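Local coordinates for protein heme oxygenase (Leptospira interrogans, PDB 5KZL) that catalyses the oxygen-dependent opening of heme, the heme oxygenase reaction that yields biliverdin, free iron and carbon monoxide, at residues Tyr53-Met58 / Tyr110-Arg115; Phe34-Glu40 / Val146-Leu151; Ala84-Asp88 / Gly158-Tyr162; Leu134-Ser138 / Phe173-Arg178. The protein carries 1 engineered substitution. Where two conformers were deposited one is given. Numbering follows the deposited sequence.

An all-alpha protein shows how chemistry follows position. Contacts 1 and 3 are mostly buried, contacts 2 and 4 only partly. Contacts 2 and 4 share helix 125-151, and both reach the heme: contact 2 through the sulphur of Met35, contact 4 through close backbone packing and a lysine bonded to a propionate. Water bridges occur in all four, but contact 3 alone has direct hydrogen bonds between its segments, from backbone amides to a buried carboxylate; apolar packing dominates contacts 1 and 2. Tyr55 of contact 1 packs on Leu85 and Phe161 of contact 3, and its OH is hydrogen-bonded to Asp136 of contact 4. Tyr162 of contact 3 packs on Phe34 and Ala147 of contact 2.

Contact 1 of 4, residues Tyr53-Met58 / Tyr110-Arg115; sequences YVYESM and YVQRIR
Two nearly parallel helical segments, their axes 9.2 Å apart at closest approach and only 9° from alignment, pack side by side through Val54, Ser57, Val111 and Ile114, with the Tyr110 ring at one end. The register places the CA atoms of Val54 and Val111 5.7 Å apart and those of Met58 and Ile114 6.2 Å apart. Val54 (t) has the most surface covered by the other segment. Its CG1 lies over the face of the Tyr110 ring, 3.8 Å from the centroid in a CH-pi contact, and its CG2 is 3.5 Å from Tyr110 CD2. Val54 CG1 is also 4.1 Å from Ile114 CD1. Ile114 (m, t) points toward the other helix. Its CD1 sits 3.6 Å from Val54 O, while its CG2 comes within 3.7 Å of Met58 CA and 3.4 Å of Ser57 OG. Ser57, also t, projects at the facing helix, where its OG is 3.8 Å from Val111 CG1. That OG donates at 2.8 Å to a water that also accepts from Arg115 NE at 3.0 Å. Val111 CG2 closes against Tyr53 O at 3.5 Å. This is ordinary helix-to-helix packing inside the all-alpha heme oxygenase fold, joining helix 41-64 to helix 105-120. Tyr110 continues onto Val201 and Leu204 of helix 188-210, with its hydroxyl bonded to Asn205, and Met58 and Ile114 reach His128 of helix 125-151.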
# COMPACT_ATOMS: atom_id res chain seq x y z
N TYR A 53 -7.66 -4.44 -5.79
CA TYR A 53 -7.28 -4.20 -7.19
C TYR A 53 -5.88 -3.57 -7.30
O TYR A 53 -5.09 -3.92 -8.17
CB TYR A 53 -8.37 -3.40 -7.91
CG TYR A 53 -9.64 -4.21 -8.08
CD1 TYR A 53 -9.64 -5.38 -8.83
CD2 TYR A 53 -10.82 -3.83 -7.46
CE1 TYR A 53 -10.79 -6.16 -8.97
CE2 TYR A 53 -11.98 -4.60 -7.57
CZ TYR A 53 -11.96 -5.75 -8.35
OH TYR A 53 -13.09 -6.53 -8.53
N VAL A 54 -5.58 -2.65 -6.38
CA VAL A 54 -4.29 -1.95 -6.38
C VAL A 54 -3.15 -2.93 -6.13
O VAL A 54 -2.20 -2.98 -6.92
CB VAL A 54 -4.33 -0.79 -5.34
CG1 VAL A 54 -2.92 -0.25 -5.06
CG2 VAL A 54 -5.28 0.31 -5.80
N TYR A 55 -3.23 -3.69 -5.03
CA TYR A 55 -2.18 -4.66 -4.70
C TYR A 55 -2.09 -5.80 -5.70
O TYR A 55 -0.99 -6.24 -5.96
CB TYR A 55 -2.34 -5.16 -3.26
CG TYR A 55 -1.96 -4.14 -2.22
CD1 TYR A 55 -0.65 -4.04 -1.76
CD2 TYR A 55 -2.91 -3.27 -1.68
CE1 TYR A 55 -0.29 -3.12 -0.77
CE2 TYR A 55 -2.56 -2.35 -0.68
CZ TYR A 55 -1.25 -2.28 -0.24
OH TYR A 55 -0.91 -1.38 0.73
N GLU A 56 -3.21 -6.27 -6.26
CA GLU A 56 -3.19 -7.32 -7.29
C GLU A 56 -2.31 -6.85 -8.46
O GLU A 56 -1.44 -7.60 -8.90
CB GLU A 56 -4.60 -7.64 -7.78
CG GLU A 56 -4.65 -8.52 -9.03
CD GLU A 56 -6.05 -8.80 -9.52
OE1 GLU A 56 -6.78 -7.83 -9.83
OE2 GLU A 56 -6.42 -9.99 -9.59
N SER A 57 -2.53 -5.61 -8.93
CA SER A 57 -1.77 -5.01 -10.04
C SER A 57 -0.31 -4.78 -9.64
O SER A 57 0.60 -5.19 -10.36
CB SER A 57 -2.39 -3.70 -10.48
OG SER A 57 -1.67 -3.21 -11.61
N MET A 58 -0.08 -4.12 -8.46
CA MET A 58 1.28 -3.87 -8.01
C MET A 58 2.08 -5.16 -7.91
O MET A 58 3.22 -5.18 -8.39
CB MET A 58 1.27 -3.06 -6.71
CG MET A 58 2.66 -2.72 -6.21
SD MET A 58 2.68 -1.49 -4.90
CE MET A 58 1.86 -2.34 -3.64
N TYR A 110 -5.58 4.31 -10.69
CA TYR A 110 -4.44 3.89 -9.87
C TYR A 110 -3.81 2.66 -10.53
O TYR A 110 -2.62 2.69 -10.82
CB TYR A 110 -4.91 3.62 -8.42
CG TYR A 110 -3.85 3.51 -7.33
CD1 TYR A 110 -2.53 3.18 -7.63
CD2 TYR A 110 -4.20 3.65 -5.98
CE1 TYR A 110 -1.57 3.02 -6.62
CE2 TYR A 110 -3.25 3.49 -4.97
CZ TYR A 110 -1.94 3.19 -5.30
OH TYR A 110 -1.02 2.97 -4.29
N VAL A 111 -4.61 1.63 -10.87
CA VAL A 111 -4.15 0.40 -11.55
C VAL A 111 -3.49 0.75 -12.91
O VAL A 111 -2.44 0.21 -13.26
CB VAL A 111 -5.33 -0.63 -11.65
CG1 VAL A 111 -5.02 -1.78 -12.61
CG2 VAL A 111 -5.72 -1.16 -10.27
N GLN A 112 -4.09 1.68 -13.66
CA GLN A 112 -3.52 2.12 -14.93
C GLN A 112 -2.13 2.71 -14.69
O GLN A 112 -1.21 2.43 -15.46
CB GLN A 112 -4.42 3.18 -15.58
CG GLN A 112 -3.81 3.83 -16.81
CD GLN A 112 -3.85 2.97 -18.06
OE1 GLN A 112 -4.02 1.74 -18.02
NE2 GLN A 112 -3.71 3.61 -19.20
N ARG A 113 -1.98 3.53 -13.65
CA ARG A 113 -0.70 4.13 -13.35
C ARG A 113 0.32 3.06 -13.09
O ARG A 113 1.40 3.12 -13.67
CB ARG A 113 -0.76 5.14 -12.19
CG ARG A 113 0.59 5.75 -11.85
CD ARG A 113 1.03 6.72 -12.90
NE ARG A 113 2.15 7.56 -12.48
CZ ARG A 113 2.28 8.83 -12.84
NH1 ARG A 113 1.37 9.40 -13.62
NH2 ARG A 113 3.32 9.54 -12.43
N ILE A 114 -0.04 2.04 -12.28
CA ILE A 114 0.86 0.93 -11.95
C ILE A 114 1.31 0.19 -13.21
O ILE A 114 2.50 -0.11 -13.38
CB ILE A 114 0.20 -0.02 -10.91
CG1 ILE A 114 -0.00 0.67 -9.56
CG2 ILE A 114 1.01 -1.34 -10.75
CD1 ILE A 114 -1.14 0.02 -8.69
N ARG A 115 0.34 -0.15 -14.05
CA ARG A 115 0.60 -0.89 -15.28
C ARG A 115 1.52 -0.14 -16.23
O ARG A 115 2.47 -0.73 -16.72
CB ARG A 115 -0.72 -1.25 -15.97
CG ARG A 115 -1.46 -2.30 -15.18
CD ARG A 115 -2.85 -2.53 -15.70
NE ARG A 115 -3.46 -3.69 -15.05
CZ ARG A 115 -4.71 -4.09 -15.24
NH1 ARG A 115 -5.52 -3.39 -16.03
NH2 ARG A 115 -5.18 -5.16 -14.62
O HOH W 1 -1.41 -5.25 -13.46

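Contact 2 of 4, residues Phe34-Glu40 / Val146-Leu151; sequences FMKGILE and VAARAL. With HEM (protoporphyrin IX containing Fe), chain B.
A Schellman motif ends helix 29-36 beside the heme pocket, and the extended link after it packs on the C-terminal part of helix 125-151. Gly37, at phi 92° and psi 22°, gives the motif its positive phi; a CB there would jam against the preceding carbonyl O, hence glycine. Its N bonds to Phe34 O at 3.0 Å. Gly37 and Ala150 are in register, CA to CA 5.0 Å. Gly37 O approaches Ala150 CB at 3.3 Å and makes a CA-H...O contact with Ala150 CA at 3.4 Å. Leu39 (m, t) points toward the helix: its CD1 lies 3.7 Å from Ala150 CB and 4.1 Å from Ala147 CB, its CB 3.8 Å from Leu151 CD2. On the preceding turn, Phe34 CD1 meets Val146 CG1 at 3.7 Å. A water accepts from Leu39 N (2.9 Å) and donates to Ala150 O (2.8 Å). In the pocket, Met35 SD is 3.5 Å from HEM CAC. Glu40 is the N-cap of helix 41-64, its carboxylate bonded to N of Gly42 and Thr43. A Schellman C-cap and this N-cap thus bound the link between the two helices in the heme oxygenase fold, lying on Val146, Ala147, Ala150 and Leu151.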
# COMPACT_ATOMS: atom_id res chain seq x y z
N PHE A 34 -11.93 6.93 10.78
CA PHE A 34 -11.12 5.74 11.06
C PHE A 34 -10.13 6.10 12.18
O PHE A 34 -10.03 5.35 13.15
CB PHE A 34 -10.39 5.30 9.77
CG PHE A 34 -9.71 3.95 9.69
CD1 PHE A 34 -9.66 3.10 10.80
CD2 PHE A 34 -9.12 3.52 8.52
CE1 PHE A 34 -9.01 1.86 10.73
CE2 PHE A 34 -8.46 2.28 8.45
CZ PHE A 34 -8.42 1.46 9.55
N MET A 35 -9.49 7.28 12.12
CA MET A 35 -8.54 7.73 13.15
C MET A 35 -9.22 8.02 14.50
O MET A 35 -8.58 7.86 15.54
CB MET A 35 -7.70 8.90 12.66
CG MET A 35 -6.70 8.51 11.58
SD MET A 35 -5.69 7.07 12.04
CE MET A 35 -6.60 5.76 11.27
N LYS A 36 -10.51 8.39 14.48
CA LYS A 36 -11.30 8.64 15.69
C LYS A 36 -11.84 7.32 16.27
O LYS A 36 -12.38 7.31 17.38
CB LYS A 36 -12.45 9.63 15.39
CG LYS A 36 -12.01 11.10 15.31
CD LYS A 36 -11.89 11.73 16.70
CE LYS A 36 -11.62 13.22 16.66
NZ LYS A 36 -12.03 13.87 17.93
N GLY A 37 -11.67 6.23 15.53
CA GLY A 37 -12.11 4.90 15.94
C GLY A 37 -13.51 4.56 15.45
O GLY A 37 -14.18 3.70 16.03
N ILE A 38 -13.96 5.25 14.39
CA ILE A 38 -15.26 5.07 13.76
C ILE A 38 -15.11 4.54 12.33
O ILE A 38 -14.48 5.19 11.48
CB ILE A 38 -16.13 6.37 13.79
CG1 ILE A 38 -16.37 6.86 15.24
CG2 ILE A 38 -17.45 6.19 13.02
CD1 ILE A 38 -16.80 8.26 15.33
N LEU A 39 -15.70 3.37 12.07
CA LEU A 39 -15.78 2.73 10.76
C LEU A 39 -17.17 2.18 10.58
O LEU A 39 -17.78 1.73 11.56
CB LEU A 39 -14.78 1.57 10.61
CG LEU A 39 -13.29 1.89 10.46
CD1 LEU A 39 -12.48 0.62 10.59
CD2 LEU A 39 -12.98 2.55 9.12
N GLU A 40 -17.65 2.17 9.34
CA GLU A 40 -18.92 1.56 8.96
C GLU A 40 -18.54 0.37 8.06
O GLU A 40 -17.77 0.54 7.10
CB GLU A 40 -19.82 2.57 8.22
CG GLU A 40 -21.25 2.09 8.01
CD GLU A 40 -21.50 1.20 6.81
OE1 GLU A 40 -21.16 1.62 5.68
OE2 GLU A 40 -22.07 0.10 6.99
N VAL A 146 -7.15 -0.36 15.82
CA VAL A 146 -8.15 0.69 15.57
C VAL A 146 -9.34 0.04 14.82
O VAL A 146 -10.48 0.18 15.27
CB VAL A 146 -7.54 1.90 14.79
CG1 VAL A 146 -8.62 2.85 14.29
CG2 VAL A 146 -6.53 2.66 15.65
N ALA A 147 -9.07 -0.72 13.74
CA ALA A 147 -10.12 -1.37 12.93
C ALA A 147 -10.95 -2.38 13.73
O ALA A 147 -12.18 -2.40 13.61
CB ALA A 147 -9.52 -2.04 11.70
N ALA A 148 -10.29 -3.22 14.55
CA ALA A 148 -10.97 -4.24 15.34
C ALA A 148 -11.90 -3.58 16.37
O ALA A 148 -12.98 -4.08 16.62
CB ALA A 148 -9.95 -5.12 16.04
N ARG A 149 -11.46 -2.45 16.93
CA ARG A 149 -12.19 -1.70 17.94
C ARG A 149 -13.38 -0.98 17.26
O ARG A 149 -14.51 -1.06 17.74
CB ARG A 149 -11.21 -0.73 18.60
CG ARG A 149 -11.85 0.29 19.50
CD ARG A 149 -10.84 0.95 20.42
NE ARG A 149 -9.86 1.79 19.73
CZ ARG A 149 -8.56 1.56 19.71
NH1 ARG A 149 -7.73 2.40 19.11
NH2 ARG A 149 -8.06 0.49 20.33
N ALA A 150 -13.12 -0.36 16.10
CA ALA A 150 -14.12 0.38 15.33
C ALA A 150 -15.27 -0.49 14.85
O ALA A 150 -16.42 -0.05 14.90
CB ALA A 150 -13.47 1.04 14.13
N LEU A 151 -14.96 -1.72 14.38
CA LEU A 151 -15.97 -2.64 13.85
C LEU A 151 -16.40 -3.74 14.82
O LEU A 151 -17.24 -4.59 14.48
CB LEU A 151 -15.46 -3.24 12.52
CG LEU A 151 -15.31 -2.25 11.35
CD1 LEU A 151 -14.51 -2.85 10.23
CD2 LEU A 151 -16.67 -1.76 10.86
CHA HEM B . 4.65 5.77 8.30
CHB HEM B . 2.30 5.69 4.18
CHC HEM B . -1.72 6.65 6.59
CHD HEM B . 0.50 5.82 10.62
C1A HEM B . 4.35 5.66 6.98
C2A HEM B . 5.33 5.50 5.95
C3A HEM B . 4.66 5.51 4.80
C4A HEM B . 3.31 5.64 5.09
CMA HEM B . 5.22 5.35 3.44
CAA HEM B . 6.82 5.35 6.12
CBA HEM B . 7.55 6.69 6.36
CGA HEM B . 9.00 6.49 6.35
O1A HEM B . 9.68 7.04 5.53
O2A HEM B . 9.49 5.75 7.19
C1B HEM B . 0.97 5.97 4.47
C2B HEM B . -0.05 6.18 3.45
C3B HEM B . -1.16 6.45 4.15
C4B HEM B . -0.81 6.41 5.58
CMB HEM B . 0.08 6.08 1.97
CAB HEM B . -2.47 6.75 3.71
CBB HEM B . -2.56 7.02 2.51
C1C HEM B . -1.56 6.37 7.90
C2C HEM B . -2.59 6.19 8.86
C3C HEM B . -1.93 5.94 10.01
C4C HEM B . -0.52 5.93 9.73
CMC HEM B . -4.09 6.26 8.62
CAC HEM B . -2.58 5.71 11.28
CBC HEM B . -1.97 5.11 12.22
C1D HEM B . 1.84 5.84 10.31
C2D HEM B . 2.90 5.77 11.35
C3D HEM B . 4.04 5.73 10.70
C4D HEM B . 3.70 5.79 9.28
CMD HEM B . 2.71 5.69 12.82
CAD HEM B . 5.41 5.69 11.33
CBD HEM B . 5.77 4.36 11.89
CGD HEM B . 7.14 4.34 12.49
O1D HEM B . 7.93 5.17 12.25
O2D HEM B . 7.41 3.42 13.21
NA HEM B . 3.16 5.77 6.39
NB HEM B . 0.42 6.17 5.61
NC HEM B . -0.38 6.22 8.47
ND HEM B . 2.39 5.84 9.12
FE HEM B . 1.43 6.01 7.43
O HOH W 2 -17.27 2.57 14.41
O HOH W 3 1.00 3.78 7.48

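Contact 3 of 4, residues Ala84-Asp88 / Gly158-Tyr162; sequences ALLED and GISFY
A buried carboxylate can hold a loop to a helix by pairing with successive amides, and Asp88 is a clear case. Segment 84-88 is helical. Segment 158-162 begins with Gly158 at positive phi (64°) and passes into a 3-10 turn over 160-162, closed by Tyr162 N to Ile159 O at 3.1 Å. CA atoms pair as Ala84 with Phe161 (4.9 Å) and Asp88 with Gly158 (4.6 Å). With chi1 at m, Asp88 directs both oxygens at the start of the turn: OD1 accepts from Ser160 N at 2.8 Å, and OD2 from Phe161 N at 2.8 Å. Each oxygen also receives a water proton. One water lies 2.7 Å from Asp88 OD1 and 3.0 Å from Glu87 OE2 and weakly accepts from Gly158 N at 3.4 Å; another is 2.9 Å from Asp88 OD2 and 2.6 Å from Gly158 O. In this heme oxygenase fold the loop leads from helix 125-151 to helix 170-183, and Asp88 ties it to helix 82-93. A third water, 2.6 Å from Ser160 OG, donates weakly to Glu87 OE1 at 2.8 Å. Ala84 CB points toward the turn, 3.4 Å from Ser160 OG. Leu85 CD2 lies over the face of the Phe161 ring, 4.0 Å from its centroid in a CH-pi contact. Phe161 O accepts from Arg81 NH2, and the hydroxyl of Tyr162 is hydrogen-bonded to that of Tyr44.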
# COMPACT_ATOMS: atom_id res chain seq x y z
N ALA A 84 -4.04 -11.48 1.62
CA ALA A 84 -4.53 -10.98 2.92
C ALA A 84 -5.84 -10.22 2.68
O ALA A 84 -6.82 -10.44 3.40
CB ALA A 84 -3.50 -10.06 3.56
N LEU A 85 -5.88 -9.37 1.61
CA LEU A 85 -7.06 -8.61 1.21
C LEU A 85 -8.24 -9.51 0.84
O LEU A 85 -9.35 -9.28 1.33
CB LEU A 85 -6.72 -7.60 0.10
CG LEU A 85 -5.95 -6.39 0.65
CD1 LEU A 85 -5.20 -5.67 -0.42
CD2 LEU A 85 -6.87 -5.43 1.41
N LEU A 86 -7.98 -10.56 0.05
CA LEU A 86 -9.00 -11.56 -0.33
C LEU A 86 -9.64 -12.19 0.90
O LEU A 86 -10.86 -12.36 0.95
CB LEU A 86 -8.37 -12.68 -1.18
CG LEU A 86 -8.27 -12.39 -2.65
CD1 LEU A 86 -7.48 -13.49 -3.33
CD2 LEU A 86 -9.70 -12.16 -3.30
N GLU A 87 -8.80 -12.55 1.88
CA GLU A 87 -9.25 -13.15 3.13
C GLU A 87 -10.15 -12.20 3.93
O GLU A 87 -11.23 -12.59 4.34
CB GLU A 87 -8.07 -13.63 3.96
CG GLU A 87 -8.50 -14.53 5.09
CD GLU A 87 -7.37 -14.97 5.97
OE1 GLU A 87 -6.64 -15.92 5.59
OE2 GLU A 87 -7.20 -14.36 7.04
N ASP A 88 -9.74 -10.93 4.07
CA ASP A 88 -10.57 -9.93 4.77
C ASP A 88 -11.86 -9.71 4.00
O ASP A 88 -12.91 -9.63 4.62
CB ASP A 88 -9.81 -8.60 4.98
CG ASP A 88 -8.65 -8.72 5.95
OD1 ASP A 88 -8.59 -9.74 6.68
OD2 ASP A 88 -7.81 -7.81 5.97
N GLY A 158 -10.86 -10.52 10.10
CA GLY A 158 -11.00 -9.33 9.27
C GLY A 158 -9.88 -8.31 9.34
O GLY A 158 -10.11 -7.16 8.97
N ILE A 159 -8.68 -8.72 9.77
CA ILE A 159 -7.52 -7.81 9.89
C ILE A 159 -6.28 -8.42 9.25
O ILE A 159 -5.19 -7.93 9.55
CB ILE A 159 -7.24 -7.44 11.38
CG1 ILE A 159 -7.05 -8.73 12.25
CG2 ILE A 159 -8.31 -6.49 11.93
CD1 ILE A 159 -6.28 -8.55 13.53
N SER A 160 -6.41 -9.46 8.37
CA SER A 160 -5.23 -10.07 7.73
C SER A 160 -4.41 -9.03 6.97
O SER A 160 -3.18 -9.12 6.96
CB SER A 160 -5.63 -11.24 6.82
OG SER A 160 -4.47 -11.85 6.27
N PHE A 161 -5.06 -7.99 6.40
CA PHE A 161 -4.35 -6.94 5.67
C PHE A 161 -3.23 -6.28 6.47
O PHE A 161 -2.24 -5.86 5.90
CB PHE A 161 -5.34 -5.91 5.13
CG PHE A 161 -4.74 -4.72 4.42
CD1 PHE A 161 -3.91 -4.89 3.31
CD2 PHE A 161 -5.06 -3.42 4.82
CE1 PHE A 161 -3.39 -3.78 2.63
CE2 PHE A 161 -4.56 -2.31 4.12
CZ PHE A 161 -3.73 -2.50 3.03
N TYR A 162 -3.39 -6.18 7.79
CA TYR A 162 -2.40 -5.51 8.65
C TYR A 162 -1.34 -6.43 9.23
O TYR A 162 -0.46 -5.94 9.95
CB TYR A 162 -3.13 -4.81 9.80
CG TYR A 162 -4.24 -3.91 9.32
CD1 TYR A 162 -3.96 -2.71 8.67
CD2 TYR A 162 -5.57 -4.26 9.50
CE1 TYR A 162 -4.98 -1.90 8.19
CE2 TYR A 162 -6.60 -3.45 9.03
CZ TYR A 162 -6.30 -2.26 8.39
OH TYR A 162 -7.30 -1.46 7.91
O HOH W 4 -9.20 -12.18 7.59
O HOH W 5 -4.52 -14.22 5.10
O HOH W 6 -9.20 -5.56 7.12

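Contact 4 of 4, residues Leu134-Ser138 / Phe173-Arg178; sequences LGDLS and FKQNYR. With HEM (protoporphyrin IX containing Fe), chain B.
Leu134 (t, p) buries more surface than any other residue here, spreading across three side chains of helix 170-183: its CD2 is 3.8 Å from Tyr177 CD1 and 3.9 Å from Arg178 CG, and its CD1 4.2 Å from Lys174 CG. One turn on, Leu137, in the same rotamer, sets CD2 3.5 Å from Phe173 CD1 and 3.6 Å from Lys174 CG. The two helical segments run almost antiparallel (160°), their axes 10.7 Å apart at closest approach, with the CA atoms of Leu137 and Lys174 7.1 Å apart. Behind this apolar face, segment 134-138 lies against the heme. Gly135 CA is 3.2 Å from HEM C4A, and a CB would clash with the porphyrin; such a glycine is characteristic of the distal helix of heme oxygenases. Gly135 O accepts at 2.7 Å from the water that binds HEM FE at 2.3 Å. Ser138 OG turns back to Leu134 O (2.7 Å). Lys174 NZ donates to HEM O2D at 2.9 Å and to a water, also 2.9 Å away, which donates to Ser138 O at 2.7 Å. Leucines thus join the helices while a basic amine meets the propionate, consistent with a role in orienting the heme.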
# COMPACT_ATOMS: atom_id res chain seq x y z
N LEU A 134 5.95 0.13 2.80
CA LEU A 134 6.60 0.60 4.03
C LEU A 134 5.57 1.23 4.98
O LEU A 134 5.68 1.04 6.19
CB LEU A 134 7.83 1.51 3.76
CG LEU A 134 8.67 1.87 5.00
CD1 LEU A 134 9.13 0.62 5.79
CD2 LEU A 134 9.84 2.76 4.63
N GLY A 135 4.53 1.86 4.42
CA GLY A 135 3.42 2.41 5.20
C GLY A 135 2.66 1.31 5.92
O GLY A 135 2.36 1.42 7.11
N ASP A 136 2.38 0.20 5.20
CA ASP A 136 1.65 -0.97 5.74
C ASP A 136 2.43 -1.60 6.89
O ASP A 136 1.88 -1.89 7.95
CB ASP A 136 1.43 -2.04 4.68
CG ASP A 136 0.58 -1.67 3.49
OD1 ASP A 136 -0.26 -0.75 3.62
OD2 ASP A 136 0.73 -2.31 2.44
N LEU A 137 3.73 -1.81 6.68
CA LEU A 137 4.55 -2.38 7.74
C LEU A 137 4.64 -1.44 8.95
O LEU A 137 4.57 -1.91 10.09
CB LEU A 137 5.95 -2.70 7.20
CG LEU A 137 6.76 -3.68 8.05
CD1 LEU A 137 6.04 -5.00 8.23
CD2 LEU A 137 8.10 -3.91 7.43
N SER A 138 4.74 -0.11 8.71
CA SER A 138 4.85 0.88 9.79
C SER A 138 3.57 1.06 10.60
O SER A 138 3.64 1.20 11.82
CB SER A 138 5.36 2.22 9.26
OG SER A 138 6.55 2.02 8.53
N PHE A 173 12.85 -5.70 10.02
CA PHE A 173 12.48 -5.68 8.60
C PHE A 173 12.34 -4.26 8.07
O PHE A 173 12.80 -3.98 6.97
CB PHE A 173 11.20 -6.47 8.34
CG PHE A 173 11.02 -6.88 6.90
CD1 PHE A 173 10.51 -5.99 5.96
CD2 PHE A 173 11.36 -8.16 6.47
CE1 PHE A 173 10.36 -6.37 4.62
CE2 PHE A 173 11.22 -8.53 5.13
CZ PHE A 173 10.69 -7.65 4.22
N LYS A 174 11.73 -3.34 8.84
CA LYS A 174 11.59 -1.94 8.43
C LYS A 174 12.98 -1.33 8.19
O LYS A 174 13.18 -0.66 7.19
CB LYS A 174 10.88 -1.13 9.52
CG LYS A 174 9.35 -1.31 9.57
CD LYS A 174 8.76 -0.86 10.90
CE LYS A 174 8.99 0.58 11.29
NZ LYS A 174 8.56 0.83 12.71
N GLN A 175 13.94 -1.62 9.11
CA GLN A 175 15.32 -1.13 9.01
C GLN A 175 15.99 -1.69 7.77
O GLN A 175 16.57 -0.93 6.99
CB GLN A 175 16.13 -1.51 10.28
CG GLN A 175 15.67 -0.77 11.54
CD GLN A 175 16.24 -1.31 12.83
OE1 GLN A 175 16.80 -2.42 12.90
NE2 GLN A 175 16.05 -0.57 13.90
N ASN A 176 15.83 -3.02 7.55
CA ASN A 176 16.39 -3.73 6.41
C ASN A 176 15.81 -3.19 5.10
O ASN A 176 16.54 -3.05 4.13
CB ASN A 176 16.14 -5.23 6.54
CG ASN A 176 16.98 -5.91 7.60
OD1 ASN A 176 17.75 -5.29 8.33
ND2 ASN A 176 16.84 -7.22 7.69
N TYR A 177 14.51 -2.85 5.10
CA TYR A 177 13.83 -2.25 3.96
C TYR A 177 14.44 -0.88 3.62
O TYR A 177 14.68 -0.61 2.44
CB TYR A 177 12.31 -2.13 4.22
CG TYR A 177 11.56 -1.59 3.02
CD1 TYR A 177 11.43 -0.22 2.82
CD2 TYR A 177 11.04 -2.45 2.05
CE1 TYR A 177 10.82 0.29 1.67
CE2 TYR A 177 10.40 -1.96 0.91
CZ TYR A 177 10.32 -0.59 0.72
OH TYR A 177 9.68 -0.07 -0.36
N ARG A 178 14.62 0.00 4.62
CA ARG A 178 15.18 1.33 4.36
C ARG A 178 16.64 1.22 3.91
O ARG A 178 17.04 1.94 2.99
CB ARG A 178 15.01 2.27 5.57
CG ARG A 178 13.56 2.52 5.93
CD ARG A 178 13.46 3.49 7.08
NE ARG A 178 13.60 4.87 6.59
CZ ARG A 178 14.54 5.73 6.98
NH1 ARG A 178 15.41 5.39 7.92
NH2 ARG A 178 14.57 6.95 6.47
CHA HEM B . 4.65 5.77 8.30
CHB HEM B . 2.30 5.69 4.18
CHC HEM B . -1.72 6.65 6.59
CHD HEM B . 0.50 5.82 10.62
C1A HEM B . 4.35 5.66 6.98
C2A HEM B . 5.33 5.50 5.95
C3A HEM B . 4.66 5.51 4.80
C4A HEM B . 3.31 5.64 5.09
CMA HEM B . 5.22 5.35 3.44
CAA HEM B . 6.82 5.35 6.12
CBA HEM B . 7.55 6.69 6.36
CGA HEM B . 9.00 6.49 6.35
O1A HEM B . 9.68 7.04 5.53
O2A HEM B . 9.49 5.75 7.19
C1B HEM B . 0.97 5.97 4.47
C2B HEM B . -0.05 6.18 3.45
C3B HEM B . -1.16 6.45 4.15
C4B HEM B . -0.81 6.41 5.58
CMB HEM B . 0.08 6.08 1.97
CAB HEM B . -2.47 6.75 3.71
CBB HEM B . -2.56 7.02 2.51
C1C HEM B . -1.56 6.37 7.90
C2C HEM B . -2.59 6.19 8.86
C3C HEM B . -1.93 5.94 10.01
C4C HEM B . -0.52 5.93 9.73
CMC HEM B . -4.09 6.26 8.62
CAC HEM B . -2.58 5.71 11.28
CBC HEM B . -1.97 5.11 12.22
C1D HEM B . 1.84 5.84 10.31
C2D HEM B . 2.90 5.77 11.35
C3D HEM B . 4.04 5.73 10.70
C4D HEM B . 3.70 5.79 9.28
CMD HEM B . 2.71 5.69 12.82
CAD HEM B . 5.41 5.69 11.33
CBD HEM B . 5.77 4.36 11.89
CGD HEM B . 7.14 4.34 12.49
O1D HEM B . 7.93 5.17 12.25
O2D HEM B . 7.41 3.42 13.21
NA HEM B . 3.16 5.77 6.39
NB HEM B . 0.42 6.17 5.61
NC HEM B . -0.38 6.22 8.47
ND HEM B . 2.39 5.84 9.12
FE HEM B . 1.43 6.01 7.43
O HOH W 3 1.00 3.78 7.48
O HOH W 7 5.75 0.29 13.31